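Long-range contact in replicative DNA helicase (Helicobacter pylori, PDB 3GXV), which probably unwinds duplex DNA at the replication fork as a nucleotide-hydrolysing hexameric helicase, working together with primase: residues E30-Y42 and V98-L110. Sequence-based numbering, arbitrary orientation.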
ATOM      1  N   GLU B  30       1.412  -6.979  12.990  1.00 29.84           N
ATOM      2  CA  GLU B  30       0.935  -8.086  13.795  1.00 29.28           C
ATOM      3  C   GLU B  30       1.534  -9.407  13.301  1.00 28.31           C
ATOM      4  O   GLU B  30       2.086 -10.184  14.083  1.00 27.69           O
ATOM      5  CB  GLU B  30      -0.594  -8.127  13.745  1.00 34.48           C
ATOM      6  CG  GLU B  30      -1.270  -6.855  14.286  1.00 40.12           C
ATOM      7  CD  GLU B  30      -1.572  -5.813  13.212  1.00 42.71           C
ATOM      8  OE1 GLU B  30      -2.437  -6.080  12.351  1.00 44.28           O
ATOM      9  OE2 GLU B  30      -0.954  -4.727  13.229  1.00 42.68           O
ATOM     10  N   VAL B  31       1.433  -9.644  11.996  1.00 26.55           N
ATOM     11  CA  VAL B  31       1.962 -10.854  11.379  1.00 21.84           C
ATOM     12  C   VAL B  31       3.458 -11.017  11.630  1.00 21.67           C
ATOM     13  O   VAL B  31       3.921 -12.122  11.904  1.00 22.27           O
ATOM     14  CB  VAL B  31       1.708 -10.840   9.859  1.00 21.25           C
ATOM     15  CG1 VAL B  31       2.333 -12.076   9.201  1.00 19.53           C
ATOM     16  CG2 VAL B  31       0.205 -10.794   9.597  1.00 21.48           C
ATOM     17  N   HIS B  32       4.199  -9.911  11.542  1.00 22.72           N
ATOM     18  CA  HIS B  32       5.655  -9.909  11.739  1.00 22.17           C
ATOM     19  C   HIS B  32       6.030 -10.155  13.202  1.00 23.04           C
ATOM     20  O   HIS B  32       7.169 -10.516  13.508  1.00 23.26           O
ATOM     21  CB  HIS B  32       6.242  -8.567  11.282  1.00 18.48           C
ATOM     22  CG  HIS B  32       7.741  -8.544  11.216  1.00 14.98           C
ATOM     23  ND1 HIS B  32       8.456  -7.366  11.128  1.00 16.07           N
ATOM     24  CD2 HIS B  32       8.651  -9.538  11.196  1.00 16.37           C
ATOM     25  CE1 HIS B  32       9.747  -7.645  11.058  1.00 13.75           C
ATOM     26  NE2 HIS B  32       9.894  -8.953  11.095  1.00 13.86           N
ATOM     27  N   SER B  33       5.072  -9.955  14.103  1.00 21.76           N
ATOM     28  CA  SER B  33       5.324 -10.161  15.525  1.00 20.45           C
ATOM     29  C   SER B  33       5.351 -11.651  15.830  1.00 19.80           C
ATOM     30  O   SER B  33       5.567 -12.060  16.975  1.00 17.09           O
ATOM     31  CB  SER B  33       4.238  -9.486  16.361  1.00 22.07           C
ATOM     32  OG  SER B  33       4.538  -9.569  17.738  1.00 26.15           O
ATOM     33  N   VAL B  34       5.130 -12.456  14.792  1.00 17.13           N
ATOM     34  CA  VAL B  34       5.119 -13.907  14.915  1.00 13.93           C
ATOM     35  C   VAL B  34       5.823 -14.588  13.738  1.00 13.24           C
ATOM     36  O   VAL B  34       6.205 -15.746  13.832  1.00 14.70           O
ATOM     37  CB  VAL B  34       3.651 -14.435  15.027  1.00 15.77           C
ATOM     38  CG1 VAL B  34       3.592 -15.951  14.790  1.00 15.44           C
ATOM     39  CG2 VAL B  34       3.090 -14.109  16.417  1.00 16.04           C
ATOM     40  N   LEU B  35       6.031 -13.860  12.647  1.00 15.13           N
ATOM     41  CA  LEU B  35       6.650 -14.440  11.465  1.00 13.42           C
ATOM     42  C   LEU B  35       7.797 -13.683  10.815  1.00 11.82           C
ATOM     43  O   LEU B  35       7.755 -12.472  10.664  1.00 15.86           O
ATOM     44  CB  LEU B  35       5.580 -14.675  10.396  1.00 15.33           C
ATOM     45  CG  LEU B  35       4.468 -15.694  10.664  1.00 16.23           C
ATOM     46  CD1 LEU B  35       3.388 -15.558   9.610  1.00 15.33           C
ATOM     47  CD2 LEU B  35       5.043 -17.099  10.659  1.00 16.24           C
ATOM     48  N   GLU B  36       8.827 -14.425  10.433  1.00 10.97           N
ATOM     49  CA  GLU B  36       9.966 -13.872   9.714  1.00 11.80           C
ATOM     50  C   GLU B  36       9.824 -14.476   8.313  1.00  6.00           C
ATOM     51  O   GLU B  36       9.116 -15.465   8.138  1.00  4.94           O
ATOM     52  CB  GLU B  36      11.290 -14.334  10.337  1.00 10.68           C
ATOM     53  CG  GLU B  36      11.593 -13.758  11.709  1.00 13.12           C
ATOM     54  CD  GLU B  36      11.468 -12.247  11.761  1.00 15.57           C
ATOM     55  OE1 GLU B  36      11.671 -11.586  10.720  1.00 18.57           O
ATOM     56  OE2 GLU B  36      11.181 -11.719  12.853  1.00 16.03           O
ATOM     57  N   PRO B  37      10.482 -13.892   7.300  1.00  9.89           N
ATOM     58  CA  PRO B  37      10.367 -14.458   5.943  1.00  6.53           C
ATOM     59  C   PRO B  37      10.751 -15.948   5.931  1.00  8.00           C
ATOM     60  O   PRO B  37      10.034 -16.795   5.376  1.00 10.82           O
ATOM     61  CB  PRO B  37      11.332 -13.600   5.128  1.00  5.94           C
ATOM     62  CG  PRO B  37      11.246 -12.251   5.818  1.00  7.23           C
ATOM     63  CD  PRO B  37      11.254 -12.629   7.293  1.00  6.35           C
ATOM     64  N   SER B  38      11.872 -16.260   6.571  1.00  5.65           N
ATOM     65  CA  SER B  38      12.372 -17.624   6.652  1.00  6.39           C
ATOM     66  C   SER B  38      11.351 -18.604   7.238  1.00  7.68           C
ATOM     67  O   SER B  38      11.553 -19.814   7.184  1.00  7.67           O
ATOM     68  CB  SER B  38      13.657 -17.653   7.493  1.00  7.61           C
ATOM     69  OG  SER B  38      13.434 -17.159   8.809  1.00  9.46           O
ATOM     70  N   ASP B  39      10.252 -18.097   7.798  1.00  5.59           N
ATOM     71  CA  ASP B  39       9.248 -18.993   8.360  1.00  5.22           C
ATOM     72  C   ASP B  39       8.215 -19.465   7.359  1.00  4.12           C
ATOM     73  O   ASP B  39       7.317 -20.218   7.723  1.00  2.34           O
ATOM     74  CB  ASP B  39       8.515 -18.349   9.537  1.00  5.19           C
ATOM     75  CG  ASP B  39       9.380 -18.222  10.758  1.00  5.10           C
ATOM     76  OD1 ASP B  39      10.081 -19.201  11.102  1.00  8.59           O
ATOM     77  OD2 ASP B  39       9.349 -17.146  11.381  1.00  4.84           O
ATOM     78  N   PHE B  40       8.334 -19.020   6.108  1.00  6.54           N
ATOM     79  CA  PHE B  40       7.381 -19.427   5.073  1.00  3.34           C
ATOM     80  C   PHE B  40       7.859 -20.690   4.386  1.00  3.07           C
ATOM     81  O   PHE B  40       9.036 -20.835   4.105  1.00  3.35           O
ATOM     82  CB  PHE B  40       7.179 -18.322   4.038  1.00  1.26           C
ATOM     83  CG  PHE B  40       6.314 -17.199   4.523  1.00  3.49           C
ATOM     84  CD1 PHE B  40       6.827 -16.220   5.376  1.00  3.34           C
ATOM     85  CD2 PHE B  40       4.970 -17.152   4.189  1.00  2.11           C
ATOM     86  CE1 PHE B  40       6.007 -15.224   5.883  1.00  1.14           C
ATOM     87  CE2 PHE B  40       4.140 -16.146   4.702  1.00  2.76           C
ATOM     88  CZ  PHE B  40       4.668 -15.187   5.549  1.00  1.00           C
ATOM     89  N   TYR B  41       6.917 -21.592   4.128  1.00  4.47           N
ATOM     90  CA  TYR B  41       7.164 -22.886   3.496  1.00  2.89           C
ATOM     91  C   TYR B  41       7.542 -22.738   2.020  1.00  2.97           C
ATOM     92  O   TYR B  41       8.546 -23.294   1.566  1.00  2.05           O
ATOM     93  CB  TYR B  41       5.912 -23.745   3.682  1.00  1.19           C
ATOM     94  CG  TYR B  41       5.793 -24.977   2.812  1.00  1.89           C
ATOM     95  CD1 TYR B  41       6.792 -25.952   2.780  1.00  2.48           C
ATOM     96  CD2 TYR B  41       4.657 -25.176   2.041  1.00  3.52           C
ATOM     97  CE1 TYR B  41       6.649 -27.097   1.980  1.00  2.70           C
ATOM     98  CE2 TYR B  41       4.502 -26.304   1.261  1.00  2.66           C
ATOM     99  CZ  TYR B  41       5.497 -27.252   1.229  1.00  2.40           C
ATOM    100  OH  TYR B  41       5.334 -28.337   0.414  1.00  4.53           O
ATOM    101  N   TYR B  42       6.735 -21.999   1.270  1.00  1.68           N
ATOM    102  CA  TYR B  42       7.027 -21.755  -0.138  1.00  5.78           C
ATOM    103  C   TYR B  42       7.930 -20.516  -0.131  1.00  3.74           C
ATOM    104  O   TYR B  42       7.486 -19.422   0.190  1.00  5.08           O
ATOM    105  CB  TYR B  42       5.739 -21.460  -0.896  1.00  3.44           C
ATOM    106  CG  TYR B  42       5.924 -21.398  -2.382  1.00  5.91           C
ATOM    107  CD1 TYR B  42       6.558 -22.436  -3.060  1.00  8.14           C
ATOM    108  CD2 TYR B  42       5.465 -20.310  -3.120  1.00  5.93           C
ATOM    109  CE1 TYR B  42       6.727 -22.394  -4.429  1.00 10.35           C
ATOM    110  CE2 TYR B  42       5.630 -20.260  -4.490  1.00  7.40           C
ATOM    111  CZ  TYR B  42       6.260 -21.307  -5.141  1.00  9.20           C
ATOM    112  OH  TYR B  42       6.406 -21.298  -6.508  1.00 12.90           O
ATOM    113  N   VAL B  98      -1.667 -17.456  10.706  1.00 15.04           N
ATOM    114  CA  VAL B  98      -0.327 -17.006  11.039  1.00 12.23           C
ATOM    115  C   VAL B  98       0.341 -17.941  12.033  1.00 14.57           C
ATOM    116  O   VAL B  98       1.503 -18.291  11.856  1.00 12.77           O
ATOM    117  CB  VAL B  98      -0.358 -15.572  11.595  1.00 14.37           C
ATOM    118  CG1 VAL B  98       1.015 -15.155  12.078  1.00 16.51           C
ATOM    119  CG2 VAL B  98      -0.814 -14.631  10.511  1.00 15.74           C
ATOM    120  N   GLU B  99      -0.396 -18.345  13.071  1.00 18.47           N
ATOM    121  CA  GLU B  99       0.122 -19.267  14.082  1.00 20.41           C
ATOM    122  C   GLU B  99       0.298 -20.663  13.476  1.00 21.26           C
ATOM    123  O   GLU B  99       1.109 -21.461  13.955  1.00 21.68           O
ATOM    124  CB  GLU B  99      -0.821 -19.368  15.288  1.00 23.61           C
ATOM    125  CG  GLU B  99      -0.260 -20.260  16.397  1.00 31.08           C
ATOM    126  CD  GLU B  99      -1.293 -20.693  17.433  1.00 34.32           C
ATOM    127  OE1 GLU B  99      -0.908 -21.413  18.381  1.00 34.68           O
ATOM    128  OE2 GLU B  99      -2.480 -20.328  17.302  1.00 36.25           O
ATOM    129  N   GLU B 100      -0.475 -20.963  12.437  1.00 19.32           N
ATOM    130  CA  GLU B 100      -0.367 -22.256  11.780  1.00 18.68           C
ATOM    131  C   GLU B 100       0.923 -22.237  10.971  1.00 15.70           C
ATOM    132  O   GLU B 100       1.701 -23.199  10.976  1.00 16.38           O
ATOM    133  CB  GLU B 100      -1.567 -22.495  10.856  1.00 22.18           C
ATOM    134  CG  GLU B 100      -1.647 -23.919  10.332  1.00 30.63           C
ATOM    135  CD  GLU B 100      -2.947 -24.217   9.609  1.00 33.48           C
ATOM    136  OE1 GLU B 100      -4.011 -23.722  10.043  1.00 34.60           O
ATOM    137  OE2 GLU B 100      -2.901 -24.965   8.613  1.00 36.03           O
ATOM    138  N   ILE B 101       1.148 -21.127  10.277  1.00 13.12           N
ATOM    139  CA  ILE B 101       2.350 -20.957   9.467  1.00 10.66           C
ATOM    140  C   ILE B 101       3.592 -21.061  10.347  1.00  6.84           C
ATOM    141  O   ILE B 101       4.584 -21.680   9.969  1.00  5.23           O
ATOM    142  CB  ILE B 101       2.325 -19.591   8.751  1.00 12.20           C
ATOM    143  CG1 ILE B 101       1.342 -19.658   7.579  1.00 13.26           C
ATOM    144  CG2 ILE B 101       3.730 -19.203   8.275  1.00 13.11           C
ATOM    145  CD1 ILE B 101       1.035 -18.323   6.947  1.00 16.02           C
ATOM    146  N   LYS B 102       3.510 -20.465  11.532  1.00  8.35           N
ATOM    147  CA  LYS B 102       4.615 -20.460  12.489  1.00  7.21           C
ATOM    148  C   LYS B 102       4.884 -21.857  13.019  1.00  8.71           C
ATOM    149  O   LYS B 102       6.042 -22.261  13.152  1.00  7.80           O
ATOM    150  CB  LYS B 102       4.304 -19.522  13.663  1.00  2.85           C
ATOM    151  CG  LYS B 102       5.458 -19.348  14.633  1.00  1.00           C
ATOM    152  CD  LYS B 102       6.682 -18.801  13.907  1.00  2.53           C
ATOM    153  CE  LYS B 102       7.895 -18.741  14.814  1.00  1.63           C
ATOM    154  NZ  LYS B 102       7.649 -17.877  15.984  1.00  6.57           N
ATOM    155  N   ASN B 103       3.802 -22.576  13.319  1.00  8.21           N
ATOM    156  CA  ASN B 103       3.860 -23.942  13.830  1.00  8.21           C
ATOM    157  C   ASN B 103       4.537 -24.919  12.858  1.00  7.71           C
ATOM    158  O   ASN B 103       5.308 -25.771  13.282  1.00  5.61           O
ATOM    159  CB  ASN B 103       2.442 -24.451  14.160  1.00 11.79           C
ATOM    160  CG  ASN B 103       1.938 -23.965  15.517  1.00 15.85           C
ATOM    161  OD1 ASN B 103       0.730 -23.938  15.770  1.00 16.03           O
ATOM    162  ND2 ASN B 103       2.864 -23.590  16.398  1.00 16.04           N
ATOM    163  N   ALA B 104       4.237 -24.811  11.567  1.00  5.12           N
ATOM    164  CA  ALA B 104       4.841 -25.708  10.585  1.00  1.99           C
ATOM    165  C   ALA B 104       6.296 -25.321  10.347  1.00  2.75           C
ATOM    166  O   ALA B 104       7.119 -26.142   9.953  1.00  1.00           O
ATOM    167  CB  ALA B 104       4.058 -25.682   9.282  1.00  1.00           C
ATOM    168  N   SER B 105       6.608 -24.055  10.585  1.00  4.69           N
ATOM    169  CA  SER B 105       7.975 -23.585  10.444  1.00  2.56           C
ATOM    170  C   SER B 105       8.779 -24.284  11.540  1.00  1.82           C
ATOM    171  O   SER B 105       9.803 -24.901  11.274  1.00  2.92           O
ATOM    172  CB  SER B 105       8.038 -22.070  10.627  1.00  2.09           C
ATOM    173  OG  SER B 105       9.377 -21.625  10.636  1.00  3.46           O
ATOM    174  N   ILE B 106       8.274 -24.223  12.768  1.00  6.03           N
ATOM    175  CA  ILE B 106       8.936 -24.852  13.910  1.00  5.17           C
ATOM    176  C   ILE B 106       9.107 -26.363  13.729  1.00  2.86           C
ATOM    177  O   ILE B 106      10.139 -26.933  14.101  1.00  1.00           O
ATOM    178  CB  ILE B 106       8.148 -24.561  15.217  1.00  3.30           C
ATOM    179  CG1 ILE B 106       8.178 -23.055  15.494  1.00  3.61           C
ATOM    180  CG2 ILE B 106       8.735 -25.357  16.393  1.00  1.00           C
ATOM    181  CD1 ILE B 106       7.463 -22.645  16.771  1.00  2.98           C
ATOM    182  N   LYS B 107       8.089 -27.006  13.169  1.00  3.06           N
ATOM    183  CA  LYS B 107       8.158 -28.432  12.923  1.00  2.06           C
ATOM    184  C   LYS B 107       9.312 -28.742  11.974  1.00  4.00           C
ATOM    185  O   LYS B 107      10.097 -29.648  12.237  1.00  4.23           O
ATOM    186  CB  LYS B 107       6.843 -28.953  12.333  1.00  3.41           C
ATOM    187  CG  LYS B 107       5.715 -29.015  13.326  1.00  6.13           C
ATOM    188  CD  LYS B 107       4.645 -30.003  12.912  1.00  9.58           C
ATOM    189  CE  LYS B 107       5.156 -31.432  12.979  1.00 10.85           C
ATOM    190  NZ  LYS B 107       4.085 -32.448  12.765  1.00 12.89           N
ATOM    191  N   ARG B 108       9.412 -27.992  10.880  1.00  3.67           N
ATOM    192  CA  ARG B 108      10.479 -28.195   9.898  1.00  7.58           C
ATOM    193  C   ARG B 108      11.861 -27.967  10.523  1.00  7.53           C
ATOM    194  O   ARG B 108      12.837 -28.625  10.157  1.00  6.52           O
ATOM    195  CB  ARG B 108      10.283 -27.266   8.687  1.00  7.47           C
ATOM    196  CG  ARG B 108       9.045 -27.584   7.849  1.00 11.31           C
ATOM    197  CD  ARG B 108       9.065 -26.846   6.513  1.00 12.33           C
ATOM    198  NE  ARG B 108       9.179 -25.397   6.691  1.00 12.42           N
ATOM    199  CZ  ARG B 108       8.172 -24.588   7.007  1.00 10.00           C
ATOM    200  NH1 ARG B 108       6.943 -25.076   7.179  1.00 11.31           N
ATOM    201  NH2 ARG B 108       8.399 -23.288   7.175  1.00  6.89           N
ATOM    202  N   LYS B 109      11.936 -27.038  11.473  1.00  8.40           N
ATOM    203  CA  LYS B 109      13.185 -26.756  12.171  1.00 11.40           C
ATOM    204  C   LYS B 109      13.492 -27.919  13.119  1.00  9.84           C
ATOM    205  O   LYS B 109      14.644 -28.238  13.392  1.00  9.88           O
ATOM    206  CB  LYS B 109      13.063 -25.457  12.971  1.00 19.20           C
ATOM    207  CG  LYS B 109      12.857 -24.221  12.121  1.00 26.90           C
ATOM    208  CD  LYS B 109      13.017 -22.961  12.959  1.00 32.92           C
ATOM    209  CE  LYS B 109      12.488 -21.742  12.227  1.00 35.44           C
ATOM    210  NZ  LYS B 109      13.177 -21.514  10.924  1.00 38.01           N
ATOM    211  N   LEU B 110      12.435 -28.541  13.616  1.00  6.96           N
ATOM    212  CA  LEU B 110      12.554 -29.670  14.512  1.00  6.72           C
ATOM    213  C   LEU B 110      13.142 -30.842  13.749  1.00  4.77           C
ATOM    214  O   LEU B 110      14.077 -31.491  14.206  1.00  4.52           O
ATOM    215  CB  LEU B 110      11.173 -30.038  15.055  1.00  3.59           C
ATOM    216  CG  LEU B 110      10.643 -29.122  16.161  1.00  5.35           C
ATOM    217  CD1 LEU B 110       9.154 -29.348  16.340  1.00  1.60           C
ATOM    218  CD2 LEU B 110      11.399 -29.394  17.451  1.00  6.10           C
TER
HETATM  219  O   HOH W   1      10.941 -22.943   8.580  1.00 24.20           O
HETATM  220  O   HOH W   2      11.001 -22.412   6.051  1.00 31.08           O
HETATM  221  O   HOH W   3       5.372 -22.681   7.353  1.00 22.42           O
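The two methyls of Leu-35 part between neighbouring side chains of helix 98-110, CD1 toward Val-98 and CD2 toward Ile-101. Leu-35 CD1 lies 3.4 Å from Val-98 CG1 and Leu-35 CD2 lies 3.4 Å from Ile-101 CG2, both tighter than usual van der Waals contact, and the Leu-35 and Ile-101 side chains cross at about a right angle. Val-98 splits its branches: with chi1 at 174°, CG1 trans to the backbone N, that methyl also meets Val-34 CG1, while Val-98 CG2 faces Val-31 CG2 at 4.1 Å. Beyond them, Ile-101 CD1 approaches the Phe-40 ring, whose other neighbours include Phe-49.

Polar contacts centre on Asp-39. Ser-105 OG donates to Asp-39 OD1 at 2.6 Å, on the anti side of the oxygen and 26° out of the carboxylate plane; the second oxygen, Asp-39 OD2, takes the backbone N-H of Glu-36 (N to OD2 2.9 Å). With one bond from the helix and one from its own turn, the carboxylate is limited in its rotation. Asp-39 OD1 also forms a long salt bridge with Lys-109 NZ, at 3.9 Å. In this all-helical DnaB N-terminal domain, the connection between helices 27-32 and 43-57, which includes the 3-10 turn 37-39, is thereby fastened along the side of helix 95-119.

The aliphatic chain of Lys-102 passes across Val-34, with its CB near Val-34 CG1, ending in a weak NZ bond to Val-34 O. The Arg-108 guanidinium is layered between Ser-105 CA and Tyr-41 CA on opposite faces. Arg-108 NH2 makes a weak bond to Asp-39 O at the edge of the group (3.3 Å, N-H...O 137°). Water extends this grip: one molecule accepts from Arg-108 NH2 and donates to the carbonyls of Ser-38 and Phe-40, and another accepts from Arg-108 NH1 at 2.9 Å.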